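Long-range contacts in hydrogenase-specific maturation endopeptidase (Thermococcus kodakarensis, PDB 5IJA), which probably acts as an endopeptidase in [NiFe] hydrogenase maturation, trimming the precursor of the hydrogenase large subunit: residues I5-N10 against A18-G23; D39-A44 against K98-L103; V54-I59 against H113-V118. All coordinates share one frame; numbering follows the deposited sequence.

Interaction 1. Residues I5-N10 against A18-G23; sequences ILALGN and AGLKAG
Ala7 of strand 3-8 meets Gly19, Leu20 and Gly23 of helix 18-28 in a buried strand-to-helix contact, the first half of the beta-alpha-beta unit that strand 33-37 completes. The two segments run roughly antiparallel, 143° between their directions, and their axes come as near as 6.2 Å. Glycines one helical turn apart permit this closeness. Ala7 CB lies 3.4 Å from Gly19 O and also meets Gly23 CA. A CB on Gly23 would collide with that methyl, and one on Gly19 would run into Leu8 O. Instead Gly19 CA approaches Leu8 O at 3.5 Å as a CA-H...O contact, with an angle of 137° at the hydrogen. The same carbonyl takes a hydrogen from a water, 2.7 Å from Leu8 O, which in turn accepts the N-H of Gly19, 2.8 Å from Gly19 N; the water thus serves an N-H in the first turn of the helix. Leu20 reaches the carbonyls at the end of the strand. Its CG stands anti to the carbonyl carbon (chi1 -56°), and the two methyls part from there: CD2 rests 3.5 Å from Ala7 O, whereas CD1 lies 3.7 Å from Gly9 O. At Gly9 the backbone angles alone would press a CB into Leu8 O, which calls for glycine. Around this contact, strand 3-8 is bonded through its backbone to strands 33-37 and 52-59, with Leu8 pointing away from helix 18-28, while Ala18 and Ala22 pack on helix 130-146.

Interaction 2. Residues D39-A44 against K98-L103; sequences DIFRLA and KLLMAL
Ile40 O accepts the backbone N-H of Leu43 at 2.9 Å, and methyl CD1 of Leu100 rests 3.9 Å from the same Ile40 O. This carbonyl belongs to a helical turn after strand 33-37, introduced by an Asx turn: Asp39 OD1 takes Phe41 N at 3.3 Å, with a bent N-H...O angle of 145° and the donor above the carboxylate plane. Further on, Arg42 N, Leu43 N and Ala44 N each reach back three residues, to the carbonyls of Asp39, Ile40 and Phe41. The contact joins this turn to residues 98-103 of helix 88-103 by apolar packing, with no hydrogen bond between the two segments. Leu100 is the wedge, its CG anti to the carbonyl carbon (chi1 -66°). Its branches divide the work: CD1 lies 4.0 Å from Leu43 CB, and CD2 lies 4.1 Å from Ala44 CB. On the inner side Leu43 continues onto Leu4 and Leu6 of strand 3-8 and onto Leu97, and Leu107 of helix 105-109 packs on both Leu43 and Leu100. The outer side, with Phe41, Ala44 and Leu99, is exposed. There the Phe41 and Leu99 side chains cross at about a right angle, ring atom CE1 of Phe41 standing 4.1 Å from CD2 of Leu99, while CD1 of the Phe41 ring is 4.4 Å from CD1 of Leu100.

Interaction 3. Residues V54-I59 against H113-V118; sequences VIIDAI and HFIGIV
Ile59 packs against Phe114, Gly116 and Val118 at the denser end of a contact in which all twelve residues are buried. Its CG1 takes the crowded position between backbone N and carbonyl carbon (chi1 68°), and each methyl has its own partner. CG2 of Ile59 meets the rim of the Phe114 ring edge-on, nearest to CZ at 3.7 Å, while CD1 of Ile59 lies 3.7 Å from Val118 CG2. A CB on Gly116 would be tight against Ile59 CD1. An alanine here, without CG2 and CD1, would probably open a gap between the Phe114 edge and Val118 CG2, over Gly116. Farther along this face Asp57 CB and Ile55 CG2 approach the ring obliquely, and Asp57 OD2 makes a weak hydrogen bond to Phe90 N of helix 88-103. The segments are neighbouring parallel strands inside the mixed sheet of an alpha/beta fold, 31° apart in direction. Five backbone hydrogen bonds join them, among them Ile115 N to Ile55 O at 2.7 Å, and Ile59 N to Ile117 O at 2.9 Å. The other face, with Val54, Ile56, Ala58, His113, Ile115 and Ile117, is looser between these strands: apart from Val54 CG1 and Ile115 CD1 at 3.7 Å, its side chains meet at longer range, as with Ile56 CG2 and Ile117 CD1 at 4.1 Å. Helix 130-146 lies over it, Ala139 touching both Ile115 and Ile117. At the first residue of 113-118, His113 hydrogen-bonds through NE2 to Glu111 OE2 and through ND1 to His71 NE2 of strand 69-73.

Interactions 1 and 3 share the mixed sheet, their centres about 8 Å apart, and strands 3-8 and 52-59 join them directly: Leu6 N reaches Val54 O at 2.8 Å, and Ile56 N reaches Leu6 O at 2.9 Å, both probable hydrogen bonds. Interaction 2 lies farther out, its centre about 17 Å from that of interaction 1 and 18 Å from that of interaction 3. It touches interaction 1 through Leu43 and Leu6, but not interaction 3. Along the chain interaction 1 closes first; the segments of interactions 2 and 3 then alternate, so the chain from 39 to 118 is tied together twice, in the sheet and where the 39-44 turn packs on helix 88-103.

Interaction 1. Residues I5-N10 against A18-G23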
# COMPACT_ATOMS: atom_id res chain seq x y z
N ILE A 5 0.49 7.38 5.08
CA ILE A 5 0.70 6.01 4.60
C ILE A 5 -0.62 5.26 4.65
O ILE A 5 -1.30 5.27 5.66
CB ILE A 5 1.77 5.30 5.44
CG1 ILE A 5 3.13 6.00 5.22
CG2 ILE A 5 1.84 3.83 5.10
CD1 ILE A 5 4.17 5.63 6.24
N LEU A 6 -1.00 4.64 3.53
CA LEU A 6 -2.21 3.84 3.45
C LEU A 6 -1.83 2.37 3.35
O LEU A 6 -1.23 1.96 2.36
CB LEU A 6 -3.06 4.22 2.23
CG LEU A 6 -3.47 5.68 2.10
CD1 LEU A 6 -4.40 5.83 0.90
CD2 LEU A 6 -4.11 6.17 3.38
N ALA A 7 -2.16 1.59 4.36
CA ALA A 7 -1.86 0.16 4.33
C ALA A 7 -3.08 -0.61 3.89
O ALA A 7 -4.14 -0.48 4.50
CB ALA A 7 -1.39 -0.31 5.70
N LEU A 8 -2.91 -1.42 2.85
CA LEU A 8 -4.00 -2.19 2.25
C LEU A 8 -3.74 -3.65 2.46
O LEU A 8 -2.60 -4.05 2.67
CB LEU A 8 -4.14 -1.93 0.74
CG LEU A 8 -4.05 -0.53 0.12
CD1 LEU A 8 -4.61 -0.51 -1.29
CD2 LEU A 8 -4.72 0.50 0.98
N GLY A 9 -4.79 -4.46 2.36
CA GLY A 9 -4.65 -5.90 2.43
C GLY A 9 -5.64 -6.57 3.36
O GLY A 9 -6.49 -5.92 3.96
N ASN A 10 -5.53 -7.89 3.45
CA ASN A 10 -6.35 -8.70 4.34
C ASN A 10 -5.43 -9.56 5.19
O ASN A 10 -4.73 -10.44 4.68
CB ASN A 10 -7.33 -9.56 3.54
CG ASN A 10 -8.25 -10.40 4.43
OD1 ASN A 10 -8.20 -10.32 5.67
ND2 ASN A 10 -9.09 -11.20 3.79
N ALA A 18 0.58 -8.43 4.08
CA ALA A 18 1.94 -7.88 4.12
C ALA A 18 1.91 -6.35 4.25
O ALA A 18 2.65 -5.76 5.05
CB ALA A 18 2.70 -8.28 2.91
N GLY A 19 1.02 -5.73 3.48
CA GLY A 19 0.83 -4.29 3.55
C GLY A 19 0.45 -3.80 4.93
O GLY A 19 0.97 -2.78 5.40
N LEU A 20 -0.44 -4.53 5.61
CA LEU A 20 -0.89 -4.16 6.94
C LEU A 20 0.24 -4.30 7.94
O LEU A 20 0.39 -3.48 8.84
CB LEU A 20 -2.11 -5.01 7.36
CG LEU A 20 -3.33 -4.98 6.45
CD1 LEU A 20 -4.49 -5.78 7.06
CD2 LEU A 20 -3.78 -3.55 6.16
N LYS A 21 1.06 -5.34 7.78
CA LYS A 21 2.15 -5.58 8.72
C LYS A 21 3.20 -4.48 8.58
O LYS A 21 3.72 -3.97 9.57
CB LYS A 21 2.78 -6.96 8.48
CG LYS A 21 2.30 -8.04 9.46
CD LYS A 21 1.17 -8.89 8.89
CE LYS A 21 0.80 -10.04 9.84
NZ LYS A 21 -0.16 -11.02 9.24
N ALA A 22 3.52 -4.12 7.35
CA ALA A 22 4.40 -2.99 7.10
C ALA A 22 3.83 -1.71 7.71
O ALA A 22 4.54 -0.95 8.38
CB ALA A 22 4.61 -2.82 5.62
N GLY A 23 2.53 -1.49 7.53
CA GLY A 23 1.86 -0.35 8.14
C GLY A 23 1.94 -0.31 9.66
O GLY A 23 2.24 0.73 10.26
O HOH W 1 -1.35 -6.39 2.22

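Interaction 2. Residues D39-A44 against K98-L103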
# COMPACT_ATOMS: atom_id res chain seq x y z
N ASP A 39 -11.17 -1.12 2.45
CA ASP A 39 -12.21 -0.09 2.41
C ASP A 39 -11.64 1.33 2.32
O ASP A 39 -11.37 1.95 3.34
CB ASP A 39 -13.10 -0.20 3.64
CG ASP A 39 -14.24 0.82 3.64
OD1 ASP A 39 -14.53 1.40 2.57
OD2 ASP A 39 -14.86 1.01 4.71
N ILE A 40 -11.50 1.83 1.10
CA ILE A 40 -10.83 3.11 0.89
C ILE A 40 -11.61 4.28 1.53
O ILE A 40 -11.03 5.32 1.84
CB ILE A 40 -10.62 3.36 -0.62
CG1 ILE A 40 -9.67 4.53 -0.84
CG2 ILE A 40 -11.93 3.56 -1.33
CD1 ILE A 40 -8.33 4.33 -0.16
N PHE A 41 -12.90 4.11 1.79
CA PHE A 41 -13.69 5.22 2.32
C PHE A 41 -13.35 5.55 3.78
O PHE A 41 -13.79 6.57 4.33
CB PHE A 41 -15.19 4.93 2.15
CG PHE A 41 -15.64 5.05 0.72
CD1 PHE A 41 -15.36 6.19 -0.02
CD2 PHE A 41 -16.30 4.00 0.10
CE1 PHE A 41 -15.76 6.30 -1.33
CE2 PHE A 41 -16.70 4.10 -1.22
CZ PHE A 41 -16.43 5.25 -1.94
N ARG A 42 -12.55 4.69 4.42
CA ARG A 42 -11.95 5.03 5.71
C ARG A 42 -11.12 6.30 5.64
O ARG A 42 -10.91 6.99 6.63
CB ARG A 42 -11.07 3.89 6.22
CG ARG A 42 -11.83 2.59 6.52
CD ARG A 42 -10.96 1.63 7.32
NE ARG A 42 -11.72 0.47 7.79
CZ ARG A 42 -11.18 -0.59 8.39
NH1 ARG A 42 -9.86 -0.64 8.59
NH2 ARG A 42 -11.95 -1.59 8.79
N LEU A 43 -10.64 6.61 4.44
CA LEU A 43 -9.82 7.77 4.25
C LEU A 43 -10.60 9.07 4.42
O LEU A 43 -10.03 10.11 4.75
CB LEU A 43 -9.18 7.71 2.87
CG LEU A 43 -8.25 8.84 2.44
CD1 LEU A 43 -7.05 9.01 3.35
CD2 LEU A 43 -7.81 8.53 1.03
N ALA A 44 -11.90 9.03 4.15
CA ALA A 44 -12.72 10.24 4.26
C ALA A 44 -12.56 10.89 5.64
O ALA A 44 -12.36 12.10 5.76
CB ALA A 44 -14.18 9.92 3.98
N LYS A 98 -10.80 7.84 -6.37
CA LYS A 98 -11.15 8.83 -7.39
C LYS A 98 -12.24 9.78 -6.91
O LYS A 98 -12.16 10.98 -7.14
CB LYS A 98 -11.62 8.17 -8.69
CG LYS A 98 -10.57 7.37 -9.45
CD LYS A 98 -9.39 8.22 -9.84
CE LYS A 98 -8.21 7.34 -10.23
NZ LYS A 98 -7.84 6.41 -9.12
N LEU A 99 -13.27 9.23 -6.27
CA LEU A 99 -14.37 10.04 -5.74
C LEU A 99 -13.85 11.00 -4.68
O LEU A 99 -14.21 12.19 -4.69
CB LEU A 99 -15.48 9.15 -5.17
CG LEU A 99 -16.67 9.86 -4.49
CD1 LEU A 99 -17.32 10.81 -5.45
CD2 LEU A 99 -17.67 8.83 -4.00
N LEU A 100 -13.03 10.50 -3.75
CA LEU A 100 -12.50 11.35 -2.70
C LEU A 100 -11.61 12.45 -3.27
O LEU A 100 -11.59 13.55 -2.75
CB LEU A 100 -11.71 10.54 -1.68
CG LEU A 100 -12.61 9.58 -0.91
CD1 LEU A 100 -11.76 8.67 -0.03
CD2 LEU A 100 -13.58 10.38 -0.06
N MET A 101 -10.88 12.16 -4.34
CA MET A 101 -10.12 13.19 -5.03
C MET A 101 -10.99 14.25 -5.70
O MET A 101 -10.64 15.42 -5.70
CB MET A 101 -9.19 12.57 -6.07
CG MET A 101 -8.04 11.79 -5.47
SD MET A 101 -7.04 11.00 -6.74
CE MET A 101 -5.53 10.77 -5.83
N ALA A 102 -12.12 13.83 -6.25
CA ALA A 102 -13.06 14.78 -6.86
C ALA A 102 -13.62 15.74 -5.82
O ALA A 102 -14.09 16.84 -6.17
CB ALA A 102 -14.18 14.06 -7.54
N LEU A 103 -13.58 15.32 -4.56
CA LEU A 103 -14.15 16.08 -3.45
C LEU A 103 -13.14 16.88 -2.64
O LEU A 103 -13.52 17.71 -1.80
CB LEU A 103 -14.90 15.13 -2.52
CG LEU A 103 -16.17 14.52 -3.11
CD1 LEU A 103 -16.77 13.52 -2.16
CD2 LEU A 103 -17.18 15.61 -3.46

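Interaction 3. Residues V54-I59 against H113-V118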
# COMPACT_ATOMS: atom_id res chain seq x y z
N VAL A 54 1.51 7.36 0.52
CA VAL A 54 2.29 6.17 0.23
C VAL A 54 1.42 4.94 0.46
O VAL A 54 1.09 4.64 1.61
CB VAL A 54 3.52 6.09 1.10
CG1 VAL A 54 4.22 4.78 0.88
CG2 VAL A 54 4.43 7.29 0.82
N ILE A 55 1.05 4.25 -0.61
CA ILE A 55 0.19 3.07 -0.52
C ILE A 55 1.05 1.82 -0.43
O ILE A 55 1.98 1.67 -1.21
CB ILE A 55 -0.75 3.01 -1.74
CG1 ILE A 55 -1.68 4.21 -1.70
CG2 ILE A 55 -1.56 1.72 -1.77
CD1 ILE A 55 -2.32 4.47 -3.03
N ILE A 56 0.77 0.96 0.52
CA ILE A 56 1.51 -0.27 0.66
C ILE A 56 0.55 -1.44 0.58
O ILE A 56 -0.40 -1.49 1.27
CB ILE A 56 2.30 -0.35 1.98
CG1 ILE A 56 3.11 0.90 2.23
CG2 ILE A 56 3.25 -1.52 1.95
CD1 ILE A 56 4.03 0.81 3.40
N ASP A 57 0.85 -2.37 -0.31
CA ASP A 57 -0.04 -3.46 -0.62
C ASP A 57 0.67 -4.76 -0.94
O ASP A 57 1.75 -4.77 -1.44
CB ASP A 57 -0.90 -3.05 -1.80
CG ASP A 57 -2.12 -3.92 -1.98
OD1 ASP A 57 -2.41 -4.75 -1.12
OD2 ASP A 57 -2.78 -3.78 -3.00
N ALA A 58 -0.01 -5.87 -0.66
CA ALA A 58 0.38 -7.18 -1.17
C ALA A 58 -0.02 -7.31 -2.63
O ALA A 58 -1.11 -6.89 -3.01
CB ALA A 58 -0.27 -8.28 -0.35
N ILE A 59 0.86 -7.87 -3.46
CA ILE A 59 0.58 -8.01 -4.88
C ILE A 59 0.94 -9.39 -5.41
O ILE A 59 1.69 -10.12 -4.78
CB ILE A 59 1.33 -6.97 -5.73
CG1 ILE A 59 2.84 -7.24 -5.69
CG2 ILE A 59 0.97 -5.55 -5.29
CD1 ILE A 59 3.65 -6.46 -6.69
N HIS A 113 2.44 7.36 -4.21
CA HIS A 113 3.45 6.31 -4.31
C HIS A 113 2.82 4.97 -4.00
O HIS A 113 1.93 4.88 -3.15
CB HIS A 113 4.59 6.58 -3.32
CG HIS A 113 5.47 7.73 -3.71
ND1 HIS A 113 6.68 7.55 -4.34
CD2 HIS A 113 5.31 9.06 -3.56
CE1 HIS A 113 7.23 8.73 -4.57
NE2 HIS A 113 6.43 9.66 -4.10
N PHE A 114 3.28 3.93 -4.69
CA PHE A 114 2.75 2.58 -4.50
C PHE A 114 3.92 1.67 -4.21
O PHE A 114 4.86 1.57 -4.99
CB PHE A 114 1.98 2.08 -5.75
CG PHE A 114 1.43 0.70 -5.60
CD1 PHE A 114 2.19 -0.41 -5.95
CD2 PHE A 114 0.15 0.49 -5.12
CE1 PHE A 114 1.69 -1.70 -5.79
CE2 PHE A 114 -0.37 -0.81 -4.96
CZ PHE A 114 0.41 -1.90 -5.31
N ILE A 115 3.84 0.98 -3.08
CA ILE A 115 4.81 -0.04 -2.73
C ILE A 115 4.10 -1.38 -2.72
O ILE A 115 3.15 -1.57 -1.95
CB ILE A 115 5.44 0.22 -1.35
CG1 ILE A 115 6.02 1.64 -1.32
CG2 ILE A 115 6.51 -0.83 -1.06
CD1 ILE A 115 6.54 2.05 0.09
N GLY A 116 4.53 -2.28 -3.59
CA GLY A 116 3.92 -3.60 -3.68
C GLY A 116 4.85 -4.70 -3.18
O GLY A 116 6.03 -4.73 -3.55
N ILE A 117 4.32 -5.57 -2.34
CA ILE A 117 5.09 -6.67 -1.78
C ILE A 117 4.60 -7.97 -2.39
O ILE A 117 3.44 -8.36 -2.19
CB ILE A 117 4.98 -6.73 -0.25
CG1 ILE A 117 5.43 -5.40 0.36
CG2 ILE A 117 5.80 -7.89 0.32
CD1 ILE A 117 4.94 -5.21 1.80
N VAL A 118 5.47 -8.64 -3.15
CA VAL A 118 5.04 -9.81 -3.92
C VAL A 118 4.80 -11.00 -2.99
O VAL A 118 5.71 -11.49 -2.32
CB VAL A 118 6.06 -10.19 -5.01
CG1 VAL A 118 5.64 -11.47 -5.72
CG2 VAL A 118 6.21 -9.06 -6.02